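Local coordinates for hypothetical protein (Geobacillus stearothermophilus, PDB 1SFS) that is of unknown function but carries an Rv2525c-like, glycoside hydrolase-like domain and may be a bacterial lysozyme, at residues Q41-V46 and Y81-L86; T48-P53 and C224-N229. One frame throughout, in Å; residues are numbered along the deposited sequence.

Contact 1. Residues Q41-V46 and Y81-L86; sequences QLFQCV and YGVKVL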
# COMPACT_ATOMS: atom_id res chain seq x y z
N GLN A 41 0.68 -20.82 -8.75
CA GLN A 41 2.08 -20.90 -9.20
C GLN A 41 2.94 -19.78 -8.61
O GLN A 41 4.03 -20.09 -8.11
CB GLN A 41 2.17 -20.96 -10.72
CG GLN A 41 1.82 -22.36 -11.21
CD GLN A 41 2.83 -23.48 -11.11
OE1 GLN A 41 3.92 -23.29 -10.58
NE2 GLN A 41 2.58 -24.70 -11.60
N LEU A 42 2.46 -18.55 -8.60
CA LEU A 42 3.24 -17.44 -8.07
C LEU A 42 3.34 -17.57 -6.56
O LEU A 42 4.40 -17.32 -5.99
CB LEU A 42 2.63 -16.10 -8.47
CG LEU A 42 3.37 -14.86 -7.99
CD1 LEU A 42 4.83 -14.82 -8.41
CD2 LEU A 42 2.68 -13.62 -8.46
N PHE A 43 2.26 -17.93 -5.88
CA PHE A 43 2.33 -18.15 -4.41
C PHE A 43 3.35 -19.18 -4.11
O PHE A 43 4.16 -18.99 -3.16
CB PHE A 43 0.92 -18.49 -3.87
CG PHE A 43 1.00 -18.85 -2.42
CD1 PHE A 43 1.14 -17.95 -1.40
CD2 PHE A 43 0.97 -20.20 -2.07
CE1 PHE A 43 1.30 -18.35 -0.04
CE2 PHE A 43 1.12 -20.65 -0.78
CZ PHE A 43 1.30 -19.70 0.17
N GLN A 44 3.32 -20.31 -4.78
CA GLN A 44 4.30 -21.37 -4.46
C GLN A 44 5.70 -20.94 -4.76
O GLN A 44 6.62 -21.35 -4.01
CB GLN A 44 3.91 -22.64 -5.24
CG GLN A 44 2.56 -23.24 -4.87
CD GLN A 44 2.30 -23.60 -3.42
OE1 GLN A 44 3.23 -23.80 -2.63
NE2 GLN A 44 1.04 -23.61 -3.00
N CYS A 45 5.94 -20.14 -5.80
CA CYS A 45 7.27 -19.59 -6.04
C CYS A 45 7.75 -18.85 -4.83
O CYS A 45 8.85 -19.05 -4.31
CB CYS A 45 7.31 -18.64 -7.26
SG CYS A 45 8.93 -17.97 -7.72
N VAL A 46 6.93 -17.93 -4.36
CA VAL A 46 7.32 -17.14 -3.19
C VAL A 46 7.56 -18.01 -1.96
O VAL A 46 8.55 -17.91 -1.28
CB VAL A 46 6.30 -16.04 -2.93
CG1 VAL A 46 6.58 -15.31 -1.63
CG2 VAL A 46 6.28 -15.01 -4.07
N TYR A 81 -4.60 -19.24 1.58
CA TYR A 81 -3.26 -19.46 2.10
C TYR A 81 -3.01 -18.84 3.46
O TYR A 81 -1.90 -18.89 3.98
CB TYR A 81 -2.24 -18.96 1.09
CG TYR A 81 -2.32 -19.56 -0.26
CD1 TYR A 81 -2.29 -20.90 -0.49
CD2 TYR A 81 -2.41 -18.69 -1.36
CE1 TYR A 81 -2.36 -21.38 -1.81
CE2 TYR A 81 -2.47 -19.09 -2.63
CZ TYR A 81 -2.45 -20.46 -2.83
OH TYR A 81 -2.52 -20.86 -4.16
N GLY A 82 -4.04 -18.20 4.03
CA GLY A 82 -3.81 -17.50 5.30
C GLY A 82 -3.03 -16.20 5.14
O GLY A 82 -2.37 -15.75 6.11
N VAL A 83 -3.08 -15.63 3.93
CA VAL A 83 -2.38 -14.40 3.60
C VAL A 83 -3.41 -13.27 3.53
O VAL A 83 -4.52 -13.46 3.03
CB VAL A 83 -1.68 -14.62 2.24
CG1 VAL A 83 -0.97 -13.31 1.78
CG2 VAL A 83 -0.66 -15.72 2.31
N LYS A 84 -3.03 -12.10 4.04
CA LYS A 84 -3.85 -10.91 3.99
C LYS A 84 -3.64 -10.14 2.68
O LYS A 84 -2.49 -9.99 2.26
CB LYS A 84 -3.48 -10.00 5.16
CG LYS A 84 -3.78 -10.50 6.53
CD LYS A 84 -5.25 -10.40 6.86
CE LYS A 84 -5.64 -10.98 8.20
NZ LYS A 84 -6.94 -10.35 8.61
N VAL A 85 -4.71 -9.64 2.08
CA VAL A 85 -4.60 -8.78 0.92
C VAL A 85 -4.30 -7.35 1.37
O VAL A 85 -5.00 -6.84 2.26
CB VAL A 85 -5.91 -8.81 0.11
CG1 VAL A 85 -5.77 -7.91 -1.10
CG2 VAL A 85 -6.31 -10.22 -0.25
N LEU A 86 -3.32 -6.69 0.78
CA LEU A 86 -2.92 -5.31 1.05
C LEU A 86 -3.29 -4.48 -0.20
O LEU A 86 -2.53 -4.48 -1.18
CB LEU A 86 -1.42 -5.37 1.41
CG LEU A 86 -0.62 -4.07 1.39
CD1 LEU A 86 -1.31 -3.11 2.34
CD2 LEU A 86 0.84 -4.23 1.77
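Gln-44 NE2 and Tyr-81 OH, one from each segment, both hydrogen-bond to OD1 of Asp-40 at the start of helix 40-49, so a single carboxylate oxygen ties the two side chains together. The other end of that amide, Gln-44 OE1, is held by Arg-47 NE, which fixes which way round it lies; NE2 comes obliquely to the Tyr-81 ring, 4.2 Å from CE1. The main contact is a face-to-face stack of Phe-43 on Tyr-81, with ring centroids 3.6 Å apart and planes only 5° from parallel. The side chains enter from opposite ends; Tyr-81 CG sits 3.5 Å above the Phe-43 plane, over its centre, and Phe-43 CD2 lies 3.4 Å above the centre of the Tyr-81 ring. With CG anti to the backbone N (chi1 174°), the Phe-43 ring swings off the helix and over Tyr-81. Gly-82, at positive phi, closes helix 72-80 in a Schellman motif, so the stack joins helix 40-49 to the C-terminal end of helix 72-80, just ahead of strand 84-89. An alanine in place of Tyr-81 would lose the ring and hydroxyl, and is likely to uncover one face of Phe-43 and leave Asp-40 with one grip fewer. Tyr-81 CB adds a CH-pi contact, 4.0 Å from the Phe-43 centroid. Val-83 CG2 meets Phe-43 CE1 at 4.0 Å, while Tyr-52 packs edge-to-face with Phe-43.

Contact 2. Residues T48-P53 and C224-N229; sequences TELGYP and CPVDTN
Leu-50 has CG beside its backbone N and an extended second torsion (chi2 170°), which carries CD1 out toward segment 224-229. Val-226, at chi1 -55°, puts CG2 between its own N and carbonyl carbon, and the two methyls meet tip to tip, Leu-50 CD1 to Val-226 CG2 at 3.7 Å. Leu-50 CD1 also lies at the edge of contact with Cys-224 SG, 4.5 Å away. That disulfide sulfur, bonded to Cys-45, is approached from the helix end by Glu-49, whose CB is 4.0 Å from Cys-224 SG; in the conformer given, the glutamate chain bends at chi2 and the carboxylate leads away, leaving CB and CG against the sulfur. Cys-224 and Val-226 both direct their CB toward segment 48-53, with Pro-225 between them at the centre of an inverse gamma turn, where the bond from Val-226 N to Cys-224 O is weak. No hydrogen bond joins the segments. Val-46 touches both Cys-224 and Val-226, and Trp-30 of strand 29-33 packs on Leu-50. Beyond the turn, Asp-227 and Asn-229 make backbone hydrogen bonds to Asp-33 and Gly-31, so the packing sits where last and first strands pair, consistent with the beta/alpha-barrel-like fold probable for the Rv2525c-like family.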
# COMPACT_ATOMS: atom_id res chain seq x y z
N THR A 48 8.28 -21.10 -1.51
CA THR A 48 9.40 -22.01 -1.52
C THR A 48 10.72 -21.31 -1.80
O THR A 48 11.79 -21.79 -1.36
CB THR A 48 9.19 -23.16 -2.52
OG1 THR A 48 9.06 -22.64 -3.85
CG2 THR A 48 7.92 -23.96 -2.23
N GLU A 49 10.75 -20.20 -2.53
CA GLU A 49 11.97 -19.49 -2.89
C GLU A 49 12.32 -18.30 -1.98
O GLU A 49 13.50 -17.90 -1.96
CB GLU A 49 11.95 -18.88 -4.29
CG GLU A 49 11.80 -19.87 -5.41
CD GLU A 49 13.01 -20.71 -5.77
OE1 GLU A 49 14.16 -20.27 -5.59
OE2 GLU A 49 12.81 -21.82 -6.30
N LEU A 50 11.34 -17.74 -1.29
CA LEU A 50 11.59 -16.54 -0.47
C LEU A 50 11.10 -16.73 0.94
O LEU A 50 11.85 -16.38 1.89
CB LEU A 50 10.90 -15.32 -1.09
CG LEU A 50 11.55 -14.76 -2.35
CD1 LEU A 50 10.62 -13.72 -2.97
CD2 LEU A 50 12.95 -14.17 -2.12
N GLY A 51 9.91 -17.19 1.15
CA GLY A 51 9.37 -17.31 2.46
C GLY A 51 7.84 -17.28 2.43
O GLY A 51 7.21 -17.19 1.40
N TYR A 52 7.24 -17.35 3.61
CA TYR A 52 5.80 -17.42 3.69
C TYR A 52 5.24 -16.02 3.91
O TYR A 52 5.42 -15.46 4.98
CB TYR A 52 5.35 -18.36 4.86
CG TYR A 52 4.00 -18.87 4.53
CD1 TYR A 52 3.83 -20.20 4.11
CD2 TYR A 52 2.87 -18.09 4.59
CE1 TYR A 52 2.56 -20.68 3.79
CE2 TYR A 52 1.60 -18.54 4.23
CZ TYR A 52 1.46 -19.83 3.83
OH TYR A 52 0.24 -20.33 3.47
N PRO A 53 4.60 -15.41 2.91
CA PRO A 53 4.17 -14.02 3.10
C PRO A 53 2.98 -13.97 4.02
O PRO A 53 2.04 -14.77 3.87
CB PRO A 53 3.86 -13.59 1.69
CG PRO A 53 3.34 -14.86 1.05
CD PRO A 53 4.19 -15.96 1.62
N CYS A 224 11.36 -14.59 -8.05
CA CYS A 224 9.94 -14.49 -8.21
C CYS A 224 9.64 -12.99 -8.48
O CYS A 224 10.36 -12.16 -7.91
CB CYS A 224 9.04 -14.91 -7.01
SG CYS A 224 9.44 -16.52 -6.29
N PRO A 225 8.68 -12.69 -9.32
CA PRO A 225 8.43 -11.30 -9.73
C PRO A 225 7.59 -10.54 -8.72
O PRO A 225 6.44 -10.15 -8.90
CB PRO A 225 7.70 -11.46 -11.07
CG PRO A 225 6.94 -12.75 -10.89
CD PRO A 225 7.87 -13.63 -10.09
N VAL A 226 8.22 -10.31 -7.55
CA VAL A 226 7.60 -9.64 -6.43
C VAL A 226 8.58 -8.66 -5.78
O VAL A 226 9.81 -8.75 -5.96
CB VAL A 226 7.13 -10.64 -5.36
CG1 VAL A 226 6.21 -11.69 -5.94
CG2 VAL A 226 8.29 -11.34 -4.62
N ASP A 227 8.03 -7.74 -5.03
CA ASP A 227 8.78 -6.89 -4.11
C ASP A 227 8.63 -7.44 -2.71
O ASP A 227 7.68 -8.16 -2.41
CB ASP A 227 8.25 -5.47 -4.12
CG ASP A 227 8.15 -4.95 -5.53
OD1 ASP A 227 7.07 -4.41 -5.91
OD2 ASP A 227 9.10 -5.02 -6.33
N THR A 228 9.55 -7.08 -1.80
CA THR A 228 9.55 -7.58 -0.45
C THR A 228 9.33 -6.46 0.57
O THR A 228 9.87 -5.36 0.46
CB THR A 228 10.84 -8.36 -0.10
OG1 THR A 228 11.99 -7.53 -0.32
CG2 THR A 228 10.97 -9.60 -0.98
N ASN A 229 8.51 -6.80 1.58
CA ASN A 229 8.04 -5.83 2.57
C ASN A 229 8.16 -6.39 3.97
O ASN A 229 8.13 -7.61 4.19
CB ASN A 229 6.57 -5.50 2.34
CG ASN A 229 6.33 -4.88 0.99
OD1 ASN A 229 6.57 -3.72 0.77
ND2 ASN A 229 5.79 -5.69 0.07

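How the contacts relate
Contacts 1 and 2 have centres 9 Å apart and share helix 40-49, which gives Phe-43 and Gln-44 to the first and Glu-49 to the second. The covalent tie is the disulfide, Cys-45 SG to Cys-224 SG at 2.1 Å, linking the helix of contact 1 to segment 224-229; Val-46 N lies 3.5 Å from the same Cys-224 SG. Segments 81-86 and 48-53 meet as well: Tyr-52 OH probably hydrogen-bonds to the carbonyl Tyr-81 O at 2.6 Å, and Val-83 CG2 packs 3.3 Å from Pro-53 O. The four segments alternate along the chain and reach one sheet. Both centres lie about 16 Å from the chain's centre.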